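Local coordinates for probable transcriptional regulator (Vibrio vulnificus, PDB 4GHJ), which probably binds DNA through a helix-turn-helix domain of the XRE-family type and thereby regulates transcription, at residues A34-I37 with G38-K42. Residues are numbered along the deposited sequence; the frame is centred on the assembly and turned at random.
Sequences AEEI and GDRLK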
ATOM      1  N   ALA B  34      -2.126   8.105  -4.281  1.00 21.65           N
ATOM      2  CA  ALA B  34      -2.252   6.757  -4.841  1.00 21.70           C
ATOM      3  C   ALA B  34      -1.836   6.786  -6.323  1.00 20.80           C
ATOM      4  O   ALA B  34      -1.175   5.875  -6.805  1.00 20.52           O
ATOM      5  CB  ALA B  34      -3.666   6.232  -4.692  1.00 21.37           C
ATOM      6  N   GLU B  35      -2.228   7.848  -7.036  1.00 22.05           N
ATOM      7  CA  GLU B  35      -1.872   7.987  -8.435  1.00 24.19           C
ATOM      8  C   GLU B  35      -0.349   8.168  -8.619  1.00 24.68           C
ATOM      9  O   GLU B  35       0.231   7.643  -9.574  1.00 25.62           O
ATOM     10  CB  GLU B  35      -2.662   9.123  -9.084  1.00 26.02           C
ATOM     11  CG  GLU B  35      -2.265   9.379 -10.481  1.00 31.29           C
ATOM     12  CD  GLU B  35      -3.023  10.533 -11.085  1.00 34.79           C
ATOM     13  OE1 GLU B  35      -4.288  10.474 -11.122  1.00 35.16           O
ATOM     14  OE2 GLU B  35      -2.342  11.489 -11.510  1.00 29.77           O
ATOM     15  N   GLU B  36       0.280   8.894  -7.695  0.60 24.47           N
ATOM     16  CA  GLU B  36       1.721   9.122  -7.717  0.60 25.78           C
ATOM     17  C   GLU B  36       2.443   7.773  -7.503  0.60 23.96           C
ATOM     18  O   GLU B  36       3.438   7.477  -8.167  0.60 24.40           O
ATOM     19  CB  GLU B  36       2.102  10.161  -6.651  0.60 27.41           C
ATOM     20  CG  GLU B  36       3.539  10.674  -6.715  0.60 34.23           C
ATOM     21  CD  GLU B  36       3.811  11.827  -5.743  0.60 38.16           C
ATOM     22  OE1 GLU B  36       2.853  12.501  -5.293  0.60 41.85           O
ATOM     23  OE2 GLU B  36       4.999  12.073  -5.449  0.60 43.14           O
ATOM     24  N   ILE B  37       1.900   6.937  -6.620  1.00 22.09           N
ATOM     25  CA  ILE B  37       2.461   5.600  -6.364  1.00 22.28           C
ATOM     26  C   ILE B  37       2.293   4.744  -7.624  1.00 19.99           C
ATOM     27  O   ILE B  37       3.186   3.998  -7.996  1.00 21.28           O
ATOM     28  CB  ILE B  37       1.842   4.921  -5.113  1.00 20.13           C
ATOM     29  CG1 ILE B  37       2.316   5.655  -3.853  1.00 25.08           C
ATOM     30  CG2 ILE B  37       2.243   3.445  -5.030  1.00 21.59           C
ATOM     31  CD1 ILE B  37       1.637   5.217  -2.589  1.00 24.75           C
ATOM     32  N   GLY B  38       1.153   4.877  -8.298  1.00 21.11           N
ATOM     33  CA  GLY B  38       0.943   4.176  -9.567  1.00 21.13           C
ATOM     34  C   GLY B  38       2.047   4.514 -10.569  1.00 22.70           C
ATOM     35  O   GLY B  38       2.611   3.630 -11.204  1.00 23.53           O
ATOM     36  N   ASP B  39       2.355   5.802 -10.703  1.00 24.35           N
ATOM     37  CA  ASP B  39       3.384   6.265 -11.622  1.00 27.82           C
ATOM     38  C   ASP B  39       4.775   5.754 -11.224  1.00 29.56           C
ATOM     39  O   ASP B  39       5.607   5.438 -12.081  1.00 28.91           O
ATOM     40  CB  ASP B  39       3.360   7.782 -11.696  1.00 30.35           C
ATOM     41  CG  ASP B  39       4.141   8.318 -12.856  1.00 37.30           C
ATOM     42  OD1 ASP B  39       4.137   7.688 -13.941  1.00 43.69           O
ATOM     43  OD2 ASP B  39       4.720   9.416 -12.700  1.00 50.69           O
ATOM     44  N   ARG B  40       5.013   5.638  -9.923  1.00 20.51           N
ATOM     45  CA  ARG B  40       6.299   5.084  -9.421  1.00 21.40           C
ATOM     46  C   ARG B  40       6.412   3.600  -9.755  1.00 21.32           C
ATOM     47  O   ARG B  40       7.498   3.099 -10.115  1.00 20.20           O
ATOM     48  CB  ARG B  40       6.427   5.301  -7.912  1.00 23.65           C
ATOM     49  CG  ARG B  40       6.530   6.764  -7.482  1.00 28.17           C
ATOM     50  CD  ARG B  40       6.564   6.876  -5.939  1.00 31.98           C
ATOM     51  NE  ARG B  40       6.348   8.234  -5.432  1.00 34.09           N
ATOM     52  CZ  ARG B  40       6.230   8.538  -4.137  1.00 37.14           C
ATOM     53  NH1 ARG B  40       6.336   7.589  -3.202  1.00 32.81           N
ATOM     54  NH2 ARG B  40       6.002   9.793  -3.768  1.00 41.20           N
ATOM     55  N   LEU B  41       5.285   2.884  -9.681  1.00 21.31           N
ATOM     56  CA  LEU B  41       5.277   1.459 -10.018  1.00 20.79           C
ATOM     57  C   LEU B  41       5.589   1.323 -11.509  1.00 20.62           C
ATOM     58  O   LEU B  41       6.366   0.451 -11.902  1.00 20.54           O
ATOM     59  CB  LEU B  41       3.931   0.794  -9.681  1.00 21.21           C
ATOM     60  CG  LEU B  41       3.529   0.482  -8.230  1.00 23.60           C
ATOM     61  CD1 LEU B  41       2.037   0.050  -8.192  1.00 23.16           C
ATOM     62  CD2 LEU B  41       4.406  -0.612  -7.611  1.00 22.39           C
ATOM     63  N   LYS B  42       4.949   2.164 -12.334  1.00 19.72           N
ATOM     64  CA  LYS B  42       5.210   2.181 -13.775  1.00 20.88           C
ATOM     65  C   LYS B  42       6.700   2.428 -14.091  1.00 21.98           C
ATOM     66  O   LYS B  42       7.283   1.687 -14.885  1.00 23.01           O
ATOM     67  CB  LYS B  42       4.337   3.225 -14.487  1.00 21.69           C
ATOM     68  CG  LYS B  42       4.647   3.437 -15.963  1.00 26.06           C
ATOM     69  CD  LYS B  42       3.738   4.514 -16.584  1.00 29.49           C
ATOM     70  CE  LYS B  42       4.055   4.698 -18.048  1.00 32.61           C
ATOM     71  NZ  LYS B  42       3.404   5.904 -18.598  1.00 35.32           N
TER
HETATM   72  O   HOH W   1       7.047  10.105  -7.267  0.60 36.79           O
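Glu36 and Arg40, one turn apart on helix 30-47, the first helix of the modelled helix-turn-helix protein, form an i to i+4 salt bridge in the conformer described, one of two modelled for Glu36. Arg40 NH2 donates to Glu36 OE2 at 3.0 Å, with an N-H...O angle of 156°. Glu36 OE2 lies at the guanidinium edge, near its plane, whereas NH2 meets OE2 from above the carboxylate; the two planes stand 83° apart, so this is a single-bond bridge and not a two-pronged one. The extended Glu36 chain, CG anti to the backbone N (chi1 -170°), carries its carboxylate across the end of the Arg40 chain. A water accepts from Arg40 NE at 2.7 Å and gives a weak bond back to Glu36 OE2, adding a second link. The third guanidinium nitrogen, NH1, turns to the second subunit, where it bonds the carbonyl oxygens of Ile92 and Phe95; with these partners the group's rotation is probably fixed at the dimer interface. Ile37 is buried between its own chain (Met79, Phe95) and Ile80 of the second subunit; its CB lies 3.3 Å from Gly38 N, and Ile37 O accepts from Leu41 N at 2.9 Å. Gly38 N bonds Ala34 O in the same helical pattern. Beneath the salt bridge, Glu36 O accepts from Arg40 N at 3.0 Å, and Arg40 CG lies 3.2 Å from that same Glu36 O.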